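ActII protein (Streptomyces coelicolor, PDB 2OPT) acts as a TetR-family transcriptional repressor that binds actinorhodin and its biosynthetic precursor (S)-DNPA, and probably controls genes by binding regulatory DNA. Local coordinates at the interface of chains A and B. Numbering follows the deposited sequence. Chains: chain A/B, ActII protein.

Contact 1: the interface of chains A and B. Residues chain A 122, 128, 131; chain B 183-184, 187-188.
B:Leu188 divides its two methyls between A:Asp128 and A:Arg122, one on each. With CG anti to its own carbonyl carbon (chi1 -62°), the leucine fork sends CD2 to within 3.6 Å of A:Asp128 CB, while CD1 lies along the arginine chain, 4.1 Å from A:Arg122 CD. A branched residue suits this place because its arms reach both the aspartate foot and the arginine around CD and NE without competing for their polar bonds. A:Arg122, bent at chi2 and chi3, carries its guanidinium over B:Leu188 towards B:His187, with CZ 3.3 Å from CD2 of the imidazole. The two flat groups lie almost parallel, their planes 9° apart, but slipped; histidine's flat ring can lie along the guanidinium while NE2 donates.

At the rim, A:Arg122 grips one atom side-on. NE and NH2 each donate a hydrogen bond of 3.1 Å to the amide oxygen OD1 of B:Asn184, a neutral acceptor able to take two donors, NE approaching in the amide plane and NH2 from well above it. The guanidinium stands perpendicular to the amide, and this two-point hold is likely to limit its rotation. Its remaining nitrogen, NH1, makes a salt bridge of 3.3 Å to A:Asp128 OD1 in its own chain. The other carboxylate oxygen, OD2, accepts a 2.8 Å hydrogen bond from B:His187 NE2, which arrives from above the carboxylate plane with a bend; a weaker bond runs to OD1. An alanine in place of A:Arg122 would probably leave B:Asn184 OD1 without both donors and A:Asp128 without its salt-bridge mate, and open a gap beside the imidazole.

A:Arg122 stands near the end of helix 108-123 and A:Asp128 opens helix 128-150, whose N-terminus may stabilise the carboxylate's negative charge. From the partner chain come the short helix 183-187 and the break after it, where B:Leu188 sits, all within the C-terminal, ligand-binding part of the TetR fold.

Contact 2: the interface of chains A and B. Residues chain A 118, 128-129, 131-133; chain B 188, 191-192, 195, 203.
A:Ala132 meets B:Pro191 methyl to ring, its CB 3.5 Å from the proline CB, a tight carbon contact. Both residues are compact, and the small alanine lets the partner's helix 189-194 come close to helix 128-150; B:Ile192 adds a looser touch through CG1, 4.1 Å from the same alanine CB. The apolar packing continues on the side of helix 108-123. There B:Leu188, whose other methyl rests on A:Asp128, turns CD1 towards A:Met118, with the thioether SD 3.8 Å away. The methionine bends at chi2 (-58°) to bring SD there, and a flexible, unbranched chain is well fitted to follow the leucine's contour.

The aromatic residue contributes through the base of its side chain and the near part of its ring. A:Tyr133 holds CG anti to its backbone N (chi1 -177°), and its CB is touched by two leucines, by B:Leu195 CD1 at 3.8 Å and by B:Leu203 CD1 at 3.9 Å. B:Leu195 crosses the tyrosine side chain at about a right angle, whereas B:Leu203, from helix 197-216, runs past it in the opposite direction and sets its CB over the ring face at CD2, a flat surface that an aromatic residue can offer.

The remaining kind of contact sets a polar group against carbon. No nitrogen or oxygen of either chain reaches one of the other across this patch, so adhesion here rests on shape and on the burial of carbon. A:Glu129, an aliphatic stem with a polar end, is extended beyond CG, which brings its carboxylate end obliquely against B:Leu195. The leucine CD2 is 3.4 Å from the glutamate carboxylate oxygen OE2, a van der Waals contact and not a bond.

Contact 1: the interface of chains A and B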
loop_
_atom_site.group_PDB
_atom_site.type_symbol
_atom_site.label_atom_id
_atom_site.label_comp_id
_atom_site.label_asym_id
_atom_site.label_seq_id
_atom_site.Cartn_x
_atom_site.Cartn_y
_atom_site.Cartn_z
ATOM N N ARG A 122 22.446 -0.539 -2.413
ATOM C CA ARG A 122 23.568 -0.665 -3.343
ATOM C C ARG A 122 24.763 -1.465 -2.839
ATOM O O ARG A 122 25.433 -2.149 -3.609
ATOM C CB ARG A 122 24.037 0.713 -3.814
ATOM C CG ARG A 122 22.942 1.483 -4.500
ATOM C CD ARG A 122 23.397 1.998 -5.817
ATOM N NE ARG A 122 23.968 3.304 -5.632
ATOM C CZ ARG A 122 24.749 3.952 -6.489
ATOM N NH1 ARG A 122 25.078 3.417 -7.672
ATOM N NH2 ARG A 122 25.206 5.152 -6.129
ATOM N N ASP A 128 21.240 -0.029 -10.283
ATOM C CA ASP A 128 20.597 1.250 -9.962
ATOM C C ASP A 128 19.063 1.157 -9.879
ATOM O O ASP A 128 18.492 1.650 -8.933
ATOM C CB ASP A 128 20.968 2.312 -11.012
ATOM C CG ASP A 128 22.443 2.725 -10.969
ATOM O OD1 ASP A 128 23.195 2.246 -10.099
ATOM O OD2 ASP A 128 22.838 3.558 -11.810
ATOM N N ALA A 131 17.835 -1.083 -6.995
ATOM C CA ALA A 131 18.135 -0.427 -5.699
ATOM C C ALA A 131 17.080 0.646 -5.400
ATOM O O ALA A 131 16.463 0.683 -4.338
ATOM C CB ALA A 131 19.494 0.222 -5.751
ATOM N N PRO B 183 25.804 11.158 -2.261
ATOM C CA PRO B 183 26.235 10.587 -3.565
ATOM C C PRO B 183 25.193 9.602 -4.124
ATOM O O PRO B 183 24.956 9.540 -5.323
ATOM C CB PRO B 183 27.552 9.909 -3.207
ATOM C CG PRO B 183 27.432 9.626 -1.747
ATOM C CD PRO B 183 26.751 10.808 -1.198
ATOM N N ASN B 184 24.535 8.842 -3.252
ATOM C CA ASN B 184 23.541 7.886 -3.745
ATOM C C ASN B 184 22.295 8.567 -4.267
ATOM O O ASN B 184 21.753 8.139 -5.291
ATOM C CB ASN B 184 23.177 6.846 -2.663
ATOM C CG ASN B 184 24.323 5.938 -2.366
ATOM O OD1 ASN B 184 24.570 4.978 -3.091
ATOM N ND2 ASN B 184 25.046 6.234 -1.301
ATOM N N HIS B 187 23.235 10.173 -7.648
ATOM C CA HIS B 187 23.395 9.130 -8.660
ATOM C C HIS B 187 22.069 8.469 -9.108
ATOM O O HIS B 187 21.841 8.261 -10.310
ATOM C CB HIS B 187 24.387 8.076 -8.153
ATOM C CG HIS B 187 24.623 6.969 -9.128
ATOM N ND1 HIS B 187 25.450 7.109 -10.220
ATOM C CD2 HIS B 187 24.105 5.722 -9.202
ATOM C CE1 HIS B 187 25.453 5.983 -10.912
ATOM N NE2 HIS B 187 24.643 5.125 -10.316
ATOM N N LEU B 188 21.199 8.161 -8.135
ATOM C CA LEU B 188 19.917 7.504 -8.402
ATOM C C LEU B 188 18.774 8.493 -8.669
ATOM O O LEU B 188 17.599 8.128 -8.557
ATOM C CB LEU B 188 19.558 6.580 -7.211
ATOM C CG LEU B 188 20.551 5.438 -6.961
ATOM C CD1 LEU B 188 20.257 4.639 -5.685
ATOM C CD2 LEU B 188 20.512 4.535 -8.207
#

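Contact 2: the interface of chains A and B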
loop_
_atom_site.group_PDB
_atom_site.type_symbol
_atom_site.label_atom_id
_atom_site.label_comp_id
_atom_site.label_asym_id
_atom_site.label_seq_id
_atom_site.Cartn_x
_atom_site.Cartn_y
_atom_site.Cartn_z
ATOM N N MET A 118 19.607 3.917 0.474
ATOM C CA MET A 118 20.161 3.594 -0.806
ATOM C C MET A 118 21.610 3.147 -0.683
ATOM O O MET A 118 22.031 2.265 -1.412
ATOM C CB MET A 118 20.092 4.815 -1.717
ATOM C CG MET A 118 18.658 5.140 -2.089
ATOM S SD MET A 118 17.816 3.762 -2.920
ATOM C CE MET A 118 16.135 4.120 -2.487
ATOM N N ASP A 128 21.240 -0.029 -10.283
ATOM C CA ASP A 128 20.597 1.250 -9.962
ATOM C C ASP A 128 19.063 1.157 -9.879
ATOM O O ASP A 128 18.492 1.650 -8.933
ATOM C CB ASP A 128 20.968 2.312 -11.012
ATOM C CG ASP A 128 22.443 2.725 -10.969
ATOM O OD1 ASP A 128 23.195 2.246 -10.099
ATOM O OD2 ASP A 128 22.838 3.558 -11.810
ATOM N N GLU A 129 18.403 0.577 -10.891
ATOM C CA GLU A 129 16.931 0.536 -10.910
ATOM C C GLU A 129 16.374 -0.339 -9.816
ATOM O O GLU A 129 15.315 -0.055 -9.294
ATOM C CB GLU A 129 16.361 0.032 -12.233
ATOM C CG GLU A 129 16.294 1.128 -13.328
ATOM C CD GLU A 129 15.444 0.714 -14.544
ATOM O OE1 GLU A 129 14.977 -0.475 -14.604
ATOM O OE2 GLU A 129 15.256 1.598 -15.439
ATOM N N ALA A 131 17.835 -1.083 -6.995
ATOM C CA ALA A 131 18.135 -0.427 -5.699
ATOM C C ALA A 131 17.080 0.646 -5.400
ATOM O O ALA A 131 16.463 0.683 -4.338
ATOM C CB ALA A 131 19.494 0.222 -5.751
ATOM N N ALA A 132 16.901 1.533 -6.357
ATOM C CA ALA A 132 15.919 2.594 -6.293
ATOM C C ALA A 132 14.508 2.061 -6.128
ATOM O O ALA A 132 13.825 2.409 -5.153
ATOM C CB ALA A 132 16.033 3.460 -7.539
ATOM N N TYR A 133 14.064 1.196 -7.040
ATOM C CA TYR A 133 12.725 0.610 -6.919
ATOM C C TYR A 133 12.560 -0.206 -5.627
ATOM O O TYR A 133 11.496 -0.136 -4.966
ATOM C CB TYR A 133 12.301 -0.180 -8.178
ATOM C CG TYR A 133 10.895 -0.695 -8.031
ATOM C CD1 TYR A 133 9.796 0.136 -8.262
ATOM C CD2 TYR A 133 10.665 -2.013 -7.636
ATOM C CE1 TYR A 133 8.503 -0.329 -8.077
ATOM C CE2 TYR A 133 9.370 -2.493 -7.434
ATOM C CZ TYR A 133 8.309 -1.649 -7.637
ATOM O OH TYR A 133 7.047 -2.153 -7.448
ATOM N N LEU B 188 21.199 8.161 -8.135
ATOM C CA LEU B 188 19.917 7.504 -8.402
ATOM C C LEU B 188 18.774 8.493 -8.669
ATOM O O LEU B 188 17.599 8.128 -8.557
ATOM C CB LEU B 188 19.558 6.580 -7.211
ATOM C CG LEU B 188 20.551 5.438 -6.961
ATOM C CD1 LEU B 188 20.257 4.639 -5.685
ATOM C CD2 LEU B 188 20.512 4.535 -8.207
ATOM N N PRO B 191 16.058 7.189 -11.524
ATOM C CA PRO B 191 15.246 6.057 -11.054
ATOM C C PRO B 191 14.305 6.367 -9.866
ATOM O O PRO B 191 13.174 5.886 -9.833
ATOM C CB PRO B 191 16.285 5.016 -10.608
ATOM C CG PRO B 191 17.574 5.418 -11.127
ATOM C CD PRO B 191 17.462 6.802 -11.774
ATOM N N ILE B 192 14.779 7.125 -8.888
ATOM C CA ILE B 192 13.978 7.417 -7.692
ATOM C C ILE B 192 12.716 8.200 -8.068
ATOM O O ILE B 192 11.601 7.879 -7.626
ATOM C CB ILE B 192 14.816 8.162 -6.625
ATOM C CG1 ILE B 192 15.853 7.206 -6.000
ATOM C CG2 ILE B 192 13.921 8.779 -5.546
ATOM C CD1 ILE B 192 16.851 7.862 -5.109
ATOM N N LEU B 195 10.616 6.292 -12.593
ATOM C CA LEU B 195 10.364 4.999 -13.314
ATOM C C LEU B 195 9.047 4.853 -14.071
ATOM O O LEU B 195 7.968 5.071 -13.509
ATOM C CB LEU B 195 10.521 3.756 -12.417
ATOM C CG LEU B 195 11.911 3.105 -12.306
ATOM C CD1 LEU B 195 11.857 1.940 -11.339
ATOM C CD2 LEU B 195 12.522 2.690 -13.660
ATOM N N LEU B 203 9.151 -5.035 -12.581
ATOM C CA LEU B 203 10.188 -5.221 -11.618
ATOM C C LEU B 203 9.628 -5.771 -10.317
ATOM O O LEU B 203 10.146 -6.751 -9.758
ATOM C CB LEU B 203 10.916 -3.901 -11.321
ATOM C CG LEU B 203 12.364 -3.762 -11.768
ATOM C CD1 LEU B 203 12.842 -2.384 -11.365
ATOM C CD2 LEU B 203 13.256 -4.873 -11.162
#

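Contact 1 and contact 2 adjoin, the centres of their C-alpha atoms about 7 Å apart, and share A:Asp128, A:Ala131 and B:Leu188. Helices 108-123 and 128-150 of chain A serve both. On chain B the surface runs onward from helix 183-187 through helix 189-194 to helix 197-216. Contact 1 is largely polar and could favour one register of the chains, while contact 2 is apolar and supplies buried carbon surface. Two-fold symmetry repeats both with the chains exchanged. TetR-family repressors typically work as dimers, so the pair probably belongs to the functional dimer interface, formed away from the DNA-binding heads.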